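Local coordinates for Hcp1 family type VI secretion system effector (Salmonella typhimurium, PDB 5XHH), which probably assembles into hexameric rings that stack as the inner tube of a type VI secretion system, and is probably itself secreted, at residues Y3-K8 and L84-A89; F129-Q134 and G152-A157; D57-I62 and A120-V125; D10-E15 and K77-A82. All blocks are in the same frame, centred on the assembly; numbering follows the deposited sequence.

From the N terminus, strand 3-9 enters contact 1 and runs straight into contact 4, whose loop 10-15 follows it. Strand 51-61 then supplies the first half of contact 3. Contact 4 closes when the chain returns at 77-82, and contact 1 closes at 84-89 on the same strand, so contact 4 nests within contact 1. Contact 3 closes last of these three, at 120-125, and crosses both. Contact 2 is separate in sequence: it opens at 129-134 and closes at 152-157 as a hairpin. Contacts 1 and 2 lie in, and contact 4 borders, one antiparallel sheet, contact 3 lies in the other; Leu7 packs on Phe58 between contacts 1 and 3.

Contact 1. Residues Y3-K8 and L84-A89; sequences YDIFLK and LVMRKA
Asp4 sets CG anti to its carbonyl carbon (chi1 -59°), while Arg87 takes the crowded position between backbone N and carbonyl carbon (chi1 79°) and then runs extended to NE. The two side chains therefore cross obliquely on the sheet face they share with Phe6 and Val85. Arg87 grips side-on: NE donates to the anti lone pair of Asp4 OD2, 3.0 Å away, and NH2 meets that same oxygen at 3.2 Å from above the carboxylate plane. Phe6 brings its ring edge over the guanidinium centre, CE2 lying 3.7 Å from Arg87 CZ, with the planes 74° apart. Beneath, antiparallel strands 3-8 and 84-88 are joined by paired backbone bonds at Asp4-Arg87 and Phe6-Val85. On the other face Ile5 CG2 touches Leu84 CD2 at 3.7 Å, and Trp30 packs against both residues. At the strand end Lys88, bent at chi2, lays CD over one face of the Tyr3 ring, 4.0 Å from its centroid, and holds NZ off-centre in a cation-pi contact. Arg87 NH2 also forms a salt bridge with Asp18, so its positive charge is shared between two carboxylates, which probably keeps both ionised and ties the loop after strand 3-9 to this sheet.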
loop_
_atom_site.group_PDB
_atom_site.type_symbol
_atom_site.label_atom_id
_atom_site.label_comp_id
_atom_site.label_asym_id
_atom_site.label_seq_id
_atom_site.Cartn_x
_atom_site.Cartn_y
_atom_site.Cartn_z
ATOM N N TYR A 3 8.994 6.242 -12.941
ATOM C CA TYR A 3 9.083 5.254 -11.865
ATOM C C TYR A 3 7.966 4.220 -11.972
ATOM O O TYR A 3 6.808 4.566 -12.204
ATOM C CB TYR A 3 9.034 5.917 -10.462
ATOM C CG TYR A 3 10.278 6.710 -10.087
ATOM C CD1 TYR A 3 10.389 8.042 -10.432
ATOM C CD2 TYR A 3 11.338 6.122 -9.401
ATOM C CE1 TYR A 3 11.508 8.776 -10.113
ATOM C CE2 TYR A 3 12.474 6.862 -9.065
ATOM C CZ TYR A 3 12.545 8.197 -9.427
ATOM O OH TYR A 3 13.646 8.980 -9.126
ATOM N N ASP A 4 8.324 2.949 -11.797
ATOM C CA ASP A 4 7.366 1.855 -11.697
ATOM C C ASP A 4 7.101 1.556 -10.229
ATOM O O ASP A 4 8.031 1.503 -9.416
ATOM C CB ASP A 4 7.873 0.577 -12.383
ATOM C CG ASP A 4 8.167 0.769 -13.863
ATOM O OD1 ASP A 4 7.372 1.431 -14.560
ATOM O OD2 ASP A 4 9.201 0.253 -14.331
ATOM N N ILE A 5 5.826 1.359 -9.903
ATOM C CA ILE A 5 5.359 1.077 -8.552
ATOM C C ILE A 5 4.412 -0.110 -8.641
ATOM O O ILE A 5 3.458 -0.083 -9.425
ATOM C CB ILE A 5 4.634 2.290 -7.926
ATOM C CG1 ILE A 5 5.470 3.578 -8.082
ATOM C CG2 ILE A 5 4.340 2.030 -6.457
ATOM C CD1 ILE A 5 4.700 4.876 -7.794
ATOM N N PHE A 6 4.663 -1.140 -7.840
ATOM C CA PHE A 6 3.853 -2.348 -7.844
ATOM C C PHE A 6 3.334 -2.617 -6.442
ATOM O O PHE A 6 4.047 -2.402 -5.454
ATOM C CB PHE A 6 4.660 -3.557 -8.347
ATOM C CG PHE A 6 5.211 -3.368 -9.724
ATOM C CD1 PHE A 6 4.401 -3.515 -10.824
ATOM C CD2 PHE A 6 6.543 -3.018 -9.917
ATOM C CE1 PHE A 6 4.904 -3.335 -12.099
ATOM C CE2 PHE A 6 7.055 -2.835 -11.187
ATOM C CZ PHE A 6 6.234 -3.002 -12.279
ATOM N N LEU A 7 2.087 -3.072 -6.358
ATOM C CA LEU A 7 1.476 -3.440 -5.091
ATOM C C LEU A 7 0.925 -4.850 -5.213
ATOM O O LEU A 7 0.011 -5.100 -6.000
ATOM C CB LEU A 7 0.379 -2.463 -4.679
ATOM C CG LEU A 7 -0.252 -2.783 -3.324
ATOM C CD1 LEU A 7 0.818 -2.852 -2.243
ATOM C CD2 LEU A 7 -1.323 -1.756 -2.952
ATOM N N LYS A 8 1.497 -5.763 -4.441
ATOM C CA LYS A 8 1.084 -7.153 -4.398
ATOM C C LYS A 8 0.211 -7.337 -3.164
ATOM O O LYS A 8 0.694 -7.217 -2.037
ATOM C CB LYS A 8 2.308 -8.063 -4.351
ATOM C CG LYS A 8 1.965 -9.551 -4.271
ATOM C CD LYS A 8 3.133 -10.369 -3.746
ATOM C CE LYS A 8 2.857 -11.861 -3.905
ATOM N NZ LYS A 8 3.744 -12.671 -3.050
ATOM N N LEU A 84 4.680 -3.396 -1.365
ATOM C CA LEU A 84 4.749 -2.240 -2.238
ATOM C C LEU A 84 6.205 -2.070 -2.635
ATOM O O LEU A 84 7.073 -1.950 -1.771
ATOM C CB LEU A 84 4.201 -0.996 -1.530
ATOM C CG LEU A 84 3.878 0.249 -2.360
ATOM C CD1 LEU A 84 3.261 1.336 -1.473
ATOM C CD2 LEU A 84 5.116 0.796 -3.041
ATOM N N VAL A 85 6.466 -2.047 -3.936
ATOM C CA VAL A 85 7.815 -1.951 -4.468
ATOM C C VAL A 85 7.883 -0.767 -5.427
ATOM O O VAL A 85 6.978 -0.566 -6.239
ATOM C CB VAL A 85 8.217 -3.256 -5.177
ATOM C CG1 VAL A 85 9.312 -2.994 -6.160
ATOM C CG2 VAL A 85 8.620 -4.330 -4.140
ATOM N N MET A 86 8.955 0.014 -5.331
ATOM C CA MET A 86 9.192 1.136 -6.226
ATOM C C MET A 86 10.589 1.027 -6.814
ATOM O O MET A 86 11.566 0.773 -6.082
ATOM C CB MET A 86 9.018 2.464 -5.485
ATOM C CG MET A 86 9.028 3.699 -6.355
ATOM S SD MET A 86 8.279 5.072 -5.444
ATOM C CE MET A 86 8.523 6.411 -6.621
ATOM N N ARG A 87 10.673 1.249 -8.130
ATOM C CA ARG A 87 11.931 1.209 -8.859
ATOM C C ARG A 87 11.961 2.285 -9.936
ATOM O O ARG A 87 10.923 2.709 -10.447
ATOM C CB ARG A 87 12.152 -0.155 -9.528
ATOM C CG ARG A 87 11.371 -0.315 -10.811
ATOM C CD ARG A 87 11.434 -1.726 -11.391
ATOM N NE ARG A 87 10.603 -1.821 -12.593
ATOM C CZ ARG A 87 10.162 -2.962 -13.114
ATOM N NH1 ARG A 87 10.462 -4.120 -12.547
ATOM N NH2 ARG A 87 9.414 -2.940 -14.207
ATOM N N LYS A 88 13.177 2.693 -10.289
ATOM C CA LYS A 88 13.416 3.572 -11.424
ATOM C C LYS A 88 13.109 2.832 -12.716
ATOM O O LYS A 88 13.542 1.692 -12.909
ATOM C CB LYS A 88 14.878 4.033 -11.424
ATOM C CG LYS A 88 15.235 5.178 -12.362
ATOM C CD LYS A 88 14.236 6.310 -12.319
ATOM C CE LYS A 88 14.802 7.548 -12.987
ATOM N NZ LYS A 88 13.854 8.680 -12.938
ATOM N N ALA A 89 12.375 3.478 -13.610
ATOM C CA ALA A 89 11.976 2.825 -14.846
ATOM C C ALA A 89 13.074 2.877 -15.908
ATOM O O ALA A 89 13.866 3.810 -15.938
ATOM C CB ALA A 89 10.715 3.444 -15.371
#

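Contact 2. Residues F129-Q134 and G152-A157; sequences FSTVKQ and GYDFKA
The Phe155 ring carries Tyr153 CD2 over the centre of one face, 3.6 Å above its plane, and meets the other strand with its edge. In that plane lies the carbonyl oxygen of Ser130, 3.5 Å from Phe155 CD2, and further along the same edge Val132 CG1 comes to 4.1 Å from CE2. Val132 and Phe155 run alongside each other, Val132 packing on Trp32 and Phe155 on Ile34 of strand 29-36. On the face of Thr131 and Lys133, Thr131 turns CG2 toward the Asp154 carboxylate, meeting CG at 3.5 Å, while its OG1 bonds to Thr102. Gly152 faces Lys133 with the two CA atoms only 3.8 Å apart, so that Lys133 CB crowds that side of the glycine. Val132 and Tyr153 form the hydrogen-bonded pair of this antiparallel hairpin. Phe155 N then reaches Ser130 O at 2.7 Å, almost along the C=O axis, where the chain turns a corner between sheets, just past the end of strand 148-154. Asp154, with CG anti to its backbone N (chi1 179°), makes an Asx motif: OD1 accepts from Ala157 N at 2.8 Å and weakly from Lys156 N. Ser130 OG and Lys156 NZ both go to Asp103. Polar groups thus fix the turn out of the hairpin, with backbone amides and the lysine probably stabilising the two aspartates as anions, while Phe155 and Val132 pack on the opposing sheet.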
loop_
_atom_site.group_PDB
_atom_site.type_symbol
_atom_site.label_atom_id
_atom_site.label_comp_id
_atom_site.label_asym_id
_atom_site.label_seq_id
_atom_site.Cartn_x
_atom_site.Cartn_y
_atom_site.Cartn_z
ATOM N N PHE A 129 -3.132 -0.977 8.057
ATOM C CA PHE A 129 -2.177 -2.038 8.333
ATOM C C PHE A 129 -1.706 -1.906 9.773
ATOM O O PHE A 129 -1.615 -0.800 10.312
ATOM C CB PHE A 129 -0.971 -2.000 7.366
ATOM C CG PHE A 129 -0.209 -0.704 7.395
ATOM C CD1 PHE A 129 -0.565 0.342 6.560
ATOM C CD2 PHE A 129 0.853 -0.526 8.261
ATOM C CE1 PHE A 129 0.132 1.546 6.585
ATOM C CE2 PHE A 129 1.553 0.671 8.296
ATOM C CZ PHE A 129 1.188 1.714 7.448
ATOM N N SER A 130 -1.407 -3.035 10.398
ATOM C CA SER A 130 -0.890 -2.951 11.752
ATOM C C SER A 130 0.627 -3.028 11.831
ATOM O O SER A 130 1.184 -2.592 12.837
ATOM C CB SER A 130 -1.528 -4.027 12.639
ATOM O OG SER A 130 -1.594 -5.250 11.965
ATOM N N THR A 131 1.316 -3.539 10.803
ATOM C CA THR A 131 2.774 -3.553 10.825
ATOM C C THR A 131 3.326 -3.207 9.453
ATOM O O THR A 131 2.745 -3.565 8.420
ATOM C CB THR A 131 3.369 -4.915 11.241
ATOM O OG1 THR A 131 3.507 -5.738 10.077
ATOM C CG2 THR A 131 2.491 -5.630 12.260
ATOM N N VAL A 132 4.481 -2.540 9.455
ATOM C CA VAL A 132 5.164 -2.192 8.212
ATOM C C VAL A 132 6.653 -2.406 8.393
ATOM O O VAL A 132 7.216 -2.115 9.456
ATOM C CB VAL A 132 4.878 -0.740 7.758
ATOM C CG1 VAL A 132 5.289 0.268 8.813
ATOM C CG2 VAL A 132 5.572 -0.429 6.421
ATOM N N LYS A 133 7.296 -2.905 7.345
ATOM C CA LYS A 133 8.743 -3.068 7.343
ATOM C C LYS A 133 9.264 -2.535 6.025
ATOM O O LYS A 133 8.822 -2.975 4.960
ATOM C CB LYS A 133 9.142 -4.532 7.523
ATOM C CG LYS A 133 10.585 -4.787 7.166
ATOM C CD LYS A 133 11.083 -6.098 7.746
ATOM C CE LYS A 133 12.072 -5.843 8.884
ATOM N NZ LYS A 133 12.802 -7.075 9.334
ATOM N N GLN A 134 10.195 -1.595 6.079
ATOM C CA GLN A 134 10.741 -1.036 4.856
ATOM C C GLN A 134 12.179 -1.494 4.668
ATOM O O GLN A 134 12.931 -1.638 5.636
ATOM C CB GLN A 134 10.624 0.498 4.847
ATOM C CG GLN A 134 11.706 1.288 5.517
ATOM C CD GLN A 134 11.472 2.811 5.394
ATOM O OE1 GLN A 134 12.092 3.487 4.569
ATOM N NE2 GLN A 134 10.588 3.337 6.221
ATOM N N GLY A 152 11.428 -1.853 10.758
ATOM C CA GLY A 152 10.023 -2.191 10.759
ATOM C C GLY A 152 9.451 -2.040 12.142
ATOM O O GLY A 152 10.176 -2.044 13.142
ATOM N N TYR A 153 8.126 -1.922 12.191
ATOM C CA TYR A 153 7.456 -1.775 13.468
ATOM C C TYR A 153 6.053 -2.361 13.384
ATOM O O TYR A 153 5.362 -2.267 12.352
ATOM C CB TYR A 153 7.416 -0.297 13.895
ATOM C CG TYR A 153 7.098 -0.028 15.354
ATOM C CD1 TYR A 153 8.097 -0.064 16.329
ATOM C CD2 TYR A 153 5.812 0.300 15.754
ATOM C CE1 TYR A 153 7.809 0.204 17.665
ATOM C CE2 TYR A 153 5.517 0.569 17.082
ATOM C CZ TYR A 153 6.519 0.523 18.032
ATOM O OH TYR A 153 6.218 0.798 19.352
ATOM N N ASP A 154 5.645 -2.941 14.514
ATOM C CA ASP A 154 4.327 -3.527 14.739
ATOM C C ASP A 154 3.562 -2.572 15.645
ATOM O O ASP A 154 3.910 -2.416 16.816
ATOM C CB ASP A 154 4.483 -4.906 15.384
ATOM C CG ASP A 154 3.161 -5.592 15.687
ATOM O OD1 ASP A 154 2.143 -4.930 15.973
ATOM O OD2 ASP A 154 3.164 -6.836 15.644
ATOM N N PHE A 155 2.518 -1.941 15.116
ATOM C CA PHE A 155 1.779 -0.964 15.903
ATOM C C PHE A 155 0.702 -1.589 16.767
ATOM O O PHE A 155 0.146 -0.892 17.619
ATOM C CB PHE A 155 1.159 0.098 14.993
ATOM C CG PHE A 155 2.182 0.938 14.284
ATOM C CD1 PHE A 155 2.701 2.073 14.880
ATOM C CD2 PHE A 155 2.653 0.569 13.038
ATOM C CE1 PHE A 155 3.662 2.835 14.233
ATOM C CE2 PHE A 155 3.600 1.323 12.390
ATOM C CZ PHE A 155 4.108 2.452 12.985
ATOM N N LYS A 156 0.387 -2.873 16.572
ATOM C CA LYS A 156 -0.549 -3.538 17.471
ATOM C C LYS A 156 0.150 -3.950 18.757
ATOM O O LYS A 156 -0.340 -3.676 19.855
ATOM C CB LYS A 156 -1.170 -4.751 16.779
ATOM C CG LYS A 156 -2.378 -5.325 17.485
ATOM C CD LYS A 156 -3.389 -5.881 16.481
ATOM C CE LYS A 156 -2.916 -7.184 15.850
ATOM N NZ LYS A 156 -3.900 -7.736 14.857
ATOM N N ALA A 157 1.309 -4.591 18.631
ATOM C CA ALA A 157 2.118 -4.955 19.781
ATOM C C ALA A 157 2.979 -3.801 20.291
ATOM O O ALA A 157 3.480 -3.875 21.416
ATOM C CB ALA A 157 3.010 -6.144 19.426
#

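Contact 3. Residues D57-I62 and A120-V125; sequences DFDHYI and ASRETV
His60 NE2 donates to Glu123 OE2 at 2.8 Å; OE2 lies near the imidazole plane, the N-H comes from above the carboxylate plane, and the two planes are 45° apart. His60 reaches it from the crowded chi1 position (70°), Glu123 through an extended chain with CG anti to its backbone N. On the same face the Phe58 ring offers one side to Val125, whose CB lies 3.8 Å from the ring centroid in a CH-pi contact offset toward the rim. Across the sheet, Asp59 OD2 forms a salt bridge with Arg122 NH1 at 3.0 Å, weak as a hydrogen bond, and the guanidinium stands nearly perpendicular to the Tyr61 ring, NH2 being 3.8 Å from CE1. Two waters link Thr124 OG1 to this polar face: one donates to Asp57 OD1, the other to Asp59 OD1 at 2.6 Å. Further out, Asp63 takes His60 ND1, so a carboxylate sits at each ring nitrogen, an arrangement that would favour a protonated imidazole. Ser66 bonds to Glu123 OE2. Ile119 O holds Arg122 NE, and Arg31 pairs with Asp57. Backbone bonds at Phe58-Val125 and His60-Glu123 make these antiparallel neighbours the central pair of the four-stranded sheet; its face bearing His60, Glu123 and Val125 packs on Leu69 of helix 66-75, consistent with the Hcp beta-barrel fold with its attached helix.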
loop_
_atom_site.group_PDB
_atom_site.type_symbol
_atom_site.label_atom_id
_atom_site.label_comp_id
_atom_site.label_asym_id
_atom_site.label_seq_id
_atom_site.Cartn_x
_atom_site.Cartn_y
_atom_site.Cartn_z
ATOM N N ASP A 57 -2.551 5.099 1.608
ATOM C CA ASP A 57 -3.393 5.661 0.555
ATOM C C ASP A 57 -2.686 5.440 -0.780
ATOM O O ASP A 57 -1.527 5.826 -0.933
ATOM C CB ASP A 57 -3.653 7.151 0.823
ATOM C CG ASP A 57 -4.503 7.841 -0.271
ATOM O OD1 ASP A 57 -4.197 7.726 -1.474
ATOM O OD2 ASP A 57 -5.477 8.532 0.082
ATOM N N PHE A 58 -3.363 4.814 -1.743
ATOM C CA PHE A 58 -2.761 4.676 -3.064
ATOM C C PHE A 58 -3.804 4.910 -4.148
ATOM O O PHE A 58 -5.009 4.832 -3.906
ATOM C CB PHE A 58 -2.051 3.319 -3.247
ATOM C CG PHE A 58 -2.967 2.136 -3.440
ATOM C CD1 PHE A 58 -3.358 1.746 -4.712
ATOM C CD2 PHE A 58 -3.373 1.377 -2.367
ATOM C CE1 PHE A 58 -4.192 0.650 -4.900
ATOM C CE2 PHE A 58 -4.197 0.266 -2.546
ATOM C CZ PHE A 58 -4.598 -0.097 -3.816
ATOM N N ASP A 59 -3.313 5.209 -5.347
ATOM C CA ASP A 59 -4.139 5.469 -6.527
ATOM C C ASP A 59 -3.782 4.446 -7.601
ATOM O O ASP A 59 -2.601 4.111 -7.782
ATOM C CB ASP A 59 -3.895 6.906 -7.053
ATOM C CG ASP A 59 -4.933 7.365 -8.088
ATOM O OD1 ASP A 59 -6.016 6.743 -8.250
ATOM O OD2 ASP A 59 -4.652 8.382 -8.755
ATOM N N HIS A 60 -4.788 3.930 -8.301
ATOM C CA HIS A 60 -4.478 3.125 -9.474
ATOM C C HIS A 60 -5.573 3.341 -10.507
ATOM O O HIS A 60 -6.647 3.863 -10.196
ATOM C CB HIS A 60 -4.328 1.634 -9.120
ATOM C CG HIS A 60 -5.617 0.970 -8.732
ATOM N ND1 HIS A 60 -6.019 -0.243 -9.253
ATOM C CD2 HIS A 60 -6.604 1.362 -7.893
ATOM C CE1 HIS A 60 -7.197 -0.566 -8.751
ATOM N NE2 HIS A 60 -7.573 0.392 -7.924
ATOM N N TYR A 61 -5.287 2.965 -11.751
ATOM C CA TYR A 61 -6.355 2.898 -12.740
ATOM C C TYR A 61 -7.336 1.815 -12.326
ATOM O O TYR A 61 -6.950 0.809 -11.731
ATOM C CB TYR A 61 -5.798 2.610 -14.139
ATOM C CG TYR A 61 -5.028 3.768 -14.717
ATOM C CD1 TYR A 61 -5.626 5.005 -14.859
ATOM C CD2 TYR A 61 -3.711 3.624 -15.120
ATOM C CE1 TYR A 61 -4.936 6.074 -15.369
ATOM C CE2 TYR A 61 -2.998 4.701 -15.644
ATOM C CZ TYR A 61 -3.625 5.921 -15.759
ATOM O OH TYR A 61 -2.964 7.009 -16.270
ATOM N N ILE A 62 -8.622 2.036 -12.595
ATOM C CA ILE A 62 -9.586 0.986 -12.289
ATOM C C ILE A 62 -9.209 -0.242 -13.092
ATOM O O ILE A 62 -8.957 -0.159 -14.299
ATOM C CB ILE A 62 -11.020 1.453 -12.575
ATOM C CG1 ILE A 62 -11.387 2.601 -11.629
ATOM C CG2 ILE A 62 -11.992 0.261 -12.430
ATOM C CD1 ILE A 62 -12.742 3.234 -11.887
ATOM N N ALA A 120 -8.962 9.771 -16.567
ATOM C CA ALA A 120 -9.410 8.504 -17.178
ATOM C C ALA A 120 -10.394 7.832 -16.217
ATOM O O ALA A 120 -11.373 8.474 -15.802
ATOM C CB ALA A 120 -8.193 7.662 -17.566
ATOM N N SER A 121 -10.216 6.550 -15.886
ATOM C CA SER A 121 -10.975 5.860 -14.847
ATOM C C SER A 121 -9.965 5.378 -13.821
ATOM O O SER A 121 -9.179 4.468 -14.113
ATOM C CB SER A 121 -11.772 4.687 -15.408
ATOM O OG SER A 121 -10.931 3.825 -16.164
ATOM N N ARG A 122 -9.985 5.991 -12.633
ATOM C CA ARG A 122 -9.020 5.697 -11.578
ATOM C C ARG A 122 -9.746 5.536 -10.250
ATOM O O ARG A 122 -10.970 5.626 -10.165
ATOM C CB ARG A 122 -7.940 6.776 -11.460
ATOM C CG ARG A 122 -8.431 8.164 -11.210
ATOM C CD ARG A 122 -7.232 9.096 -11.139
ATOM N NE ARG A 122 -6.461 9.113 -12.384
ATOM C CZ ARG A 122 -5.174 9.451 -12.460
ATOM N NH1 ARG A 122 -4.509 9.780 -11.363
ATOM N NH2 ARG A 122 -4.546 9.456 -13.629
ATOM N N GLU A 123 -8.975 5.267 -9.207
ATOM C CA GLU A 123 -9.562 4.766 -7.972
ATOM C C GLU A 123 -8.560 4.957 -6.848
ATOM O O GLU A 123 -7.446 4.406 -6.903
ATOM C CB GLU A 123 -9.934 3.301 -8.130
ATOM C CG GLU A 123 -10.673 2.687 -6.974
ATOM C CD GLU A 123 -11.136 1.287 -7.314
ATOM O OE1 GLU A 123 -12.330 1.124 -7.612
ATOM O OE2 GLU A 123 -10.303 0.347 -7.306
ATOM N N THR A 124 -8.958 5.735 -5.844
ATOM C CA THR A 124 -8.195 5.877 -4.615
ATOM C C THR A 124 -8.610 4.795 -3.631
ATOM O O THR A 124 -9.788 4.455 -3.523
ATOM C CB THR A 124 -8.416 7.270 -4.012
ATOM O OG1 THR A 124 -7.877 8.238 -4.904
ATOM C CG2 THR A 124 -7.732 7.416 -2.647
ATOM N N VAL A 125 -7.629 4.238 -2.933
ATOM C CA VAL A 125 -7.833 3.119 -2.027
ATOM C C VAL A 125 -7.062 3.396 -0.746
ATOM O O VAL A 125 -5.918 3.859 -0.783
ATOM C CB VAL A 125 -7.358 1.787 -2.651
ATOM C CG1 VAL A 125 -7.613 0.623 -1.692
ATOM C CG2 VAL A 125 -8.027 1.552 -3.998
HETATM O O HOH W 1 -4.793 8.345 -4.005
HETATM O O HOH W 2 -7.979 8.195 -7.447
HETATM O O HOH W 3 -9.319 1.683 -16.074
#

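Contact 4. Residues D10-E15 and K77-A82; sequences DGIDGE and KHIPQA
Gln81 O is the best-held polar atom, gripped by one straight hydrogen bond from Asp10 N at 3.2 Å, 169° at the hydrogen and almost along the C=O axis. The return bond is weak, Gln81 N to Asp10 OD2 at 3.2 Å, and Asp10 OD1 accepts from a water that also donates to Gln81 OE1. Asp10 keeps CG beside its own backbone N (chi1 -76°), which lets the carboxylate fold back across the Gln81 peptide. Gln81 starts from the crowded chi1 position and extends, so its amide runs obliquely past the carboxylate with the planes 20° apart, and CG comes to 3.5 Å from Asp10 OD2. Pro80 CB touches that oxygen from the preceding residue, also at 3.5 Å. The contact thus prolongs the pairing of strands 3-9 and 79-88 in the larger antiparallel sheet of the Hcp barrel, just where the first strand gives way to the loop leading to strand 25-26. Beyond the turn at Gly11 the loop swings toward helix 66-75. Ile12 CD1 meets Ile79 CD1 tip to tip at 4.3 Å, and Tyr72 of the helix packs against both isoleucines, with Leu69 adding to the cover on Ile12.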
loop_
_atom_site.group_PDB
_atom_site.type_symbol
_atom_site.label_atom_id
_atom_site.label_comp_id
_atom_site.label_asym_id
_atom_site.label_seq_id
_atom_site.Cartn_x
_atom_site.Cartn_y
_atom_site.Cartn_z
ATOM N N ASP A 10 -2.257 -9.974 -1.124
ATOM C CA ASP A 10 -2.712 -11.356 -0.992
ATOM C C ASP A 10 -4.195 -11.452 -1.333
ATOM O O ASP A 10 -5.014 -10.687 -0.816
ATOM C CB ASP A 10 -2.478 -11.874 0.427
ATOM C CG ASP A 10 -1.030 -12.211 0.712
ATOM O OD1 ASP A 10 -0.209 -12.230 -0.224
ATOM O OD2 ASP A 10 -0.724 -12.497 1.887
ATOM N N GLY A 11 -4.537 -12.377 -2.223
ATOM C CA GLY A 11 -5.916 -12.578 -2.610
ATOM C C GLY A 11 -6.514 -11.511 -3.504
ATOM O O GLY A 11 -7.668 -11.657 -3.919
ATOM N N ILE A 12 -5.779 -10.448 -3.822
ATOM C CA ILE A 12 -6.312 -9.380 -4.666
ATOM C C ILE A 12 -5.332 -9.109 -5.793
ATOM O O ILE A 12 -4.513 -8.185 -5.717
ATOM C CB ILE A 12 -6.598 -8.100 -3.855
ATOM C CG1 ILE A 12 -7.643 -8.386 -2.784
ATOM C CG2 ILE A 12 -7.141 -6.987 -4.748
ATOM C CD1 ILE A 12 -8.053 -7.189 -1.994
ATOM N N ASP A 13 -5.410 -9.915 -6.845
ATOM C CA ASP A 13 -4.564 -9.721 -8.006
ATOM C C ASP A 13 -4.904 -8.432 -8.730
ATOM O O ASP A 13 -6.064 -8.017 -8.812
ATOM C CB ASP A 13 -4.713 -10.875 -8.992
ATOM C CG ASP A 13 -4.117 -12.157 -8.476
ATOM O OD1 ASP A 13 -3.448 -12.118 -7.422
ATOM O OD2 ASP A 13 -4.308 -13.193 -9.140
ATOM N N GLY A 14 -3.874 -7.813 -9.274
ATOM C CA GLY A 14 -4.012 -6.779 -10.249
ATOM C C GLY A 14 -3.795 -7.305 -11.650
ATOM O O GLY A 14 -4.035 -8.480 -11.947
ATOM N N GLU A 15 -3.277 -6.443 -12.506
ATOM C CA GLU A 15 -3.314 -6.668 -13.935
ATOM C C GLU A 15 -1.947 -6.591 -14.587
ATOM O O GLU A 15 -1.848 -6.824 -15.792
ATOM C CB GLU A 15 -4.234 -5.625 -14.577
ATOM C CG GLU A 15 -5.076 -6.106 -15.696
ATOM C CD GLU A 15 -6.107 -5.079 -16.055
ATOM O OE1 GLU A 15 -7.137 -4.999 -15.358
ATOM O OE2 GLU A 15 -5.855 -4.316 -17.003
ATOM N N LYS A 77 -12.798 -8.398 5.220
ATOM C CA LYS A 77 -11.924 -9.562 5.270
ATOM C C LYS A 77 -10.468 -9.143 5.459
ATOM O O LYS A 77 -9.998 -8.168 4.868
ATOM C CB LYS A 77 -12.084 -10.383 3.995
ATOM C CG LYS A 77 -11.314 -11.717 3.948
ATOM C CD LYS A 77 -11.649 -12.418 2.639
ATOM C CE LYS A 77 -11.183 -13.870 2.598
ATOM N NZ LYS A 77 -9.711 -13.994 2.649
ATOM N N HIS A 78 -9.762 -9.904 6.293
ATOM C CA HIS A 78 -8.383 -9.622 6.661
ATOM C C HIS A 78 -7.447 -10.036 5.532
ATOM O O HIS A 78 -7.663 -11.053 4.868
ATOM C CB HIS A 78 -8.075 -10.349 7.981
ATOM C CG HIS A 78 -6.642 -10.743 8.186
ATOM N ND1 HIS A 78 -5.759 -9.990 8.935
ATOM C CD2 HIS A 78 -5.963 -11.856 7.818
ATOM C CE1 HIS A 78 -4.587 -10.600 8.978
ATOM N NE2 HIS A 78 -4.685 -11.733 8.306
ATOM N N ILE A 79 -6.440 -9.212 5.279
ATOM C CA ILE A 79 -5.411 -9.465 4.277
ATOM C C ILE A 79 -4.111 -9.774 5.015
ATOM O O ILE A 79 -3.619 -8.913 5.753
ATOM C CB ILE A 79 -5.216 -8.263 3.348
ATOM C CG1 ILE A 79 -6.505 -7.935 2.604
ATOM C CG2 ILE A 79 -4.069 -8.534 2.398
ATOM C CD1 ILE A 79 -6.464 -6.582 1.921
ATOM N N PRO A 80 -3.540 -10.977 4.868
ATOM C CA PRO A 80 -2.279 -11.278 5.589
ATOM C C PRO A 80 -1.140 -10.319 5.274
ATOM O O PRO A 80 -0.553 -9.753 6.200
ATOM C CB PRO A 80 -1.967 -12.721 5.154
ATOM C CG PRO A 80 -3.349 -13.322 4.913
ATOM C CD PRO A 80 -4.171 -12.189 4.314
ATOM N N GLN A 81 -0.814 -10.090 4.002
ATOM C CA GLN A 81 0.271 -9.160 3.717
ATOM C C GLN A 81 0.067 -8.481 2.366
ATOM O O GLN A 81 -0.753 -8.903 1.541
ATOM C CB GLN A 81 1.650 -9.851 3.783
ATOM C CG GLN A 81 2.094 -10.551 2.528
ATOM C CD GLN A 81 3.593 -10.880 2.504
ATOM O OE1 GLN A 81 4.127 -11.194 1.454
ATOM N NE2 GLN A 81 4.261 -10.820 3.658
ATOM N N ALA A 82 0.823 -7.400 2.173
ATOM C CA ALA A 82 0.879 -6.664 0.921
ATOM C C ALA A 82 2.286 -6.113 0.772
ATOM O O ALA A 82 2.898 -5.720 1.757
ATOM C CB ALA A 82 -0.140 -5.511 0.882
HETATM O O HOH W 4 2.807 -13.382 -0.574
#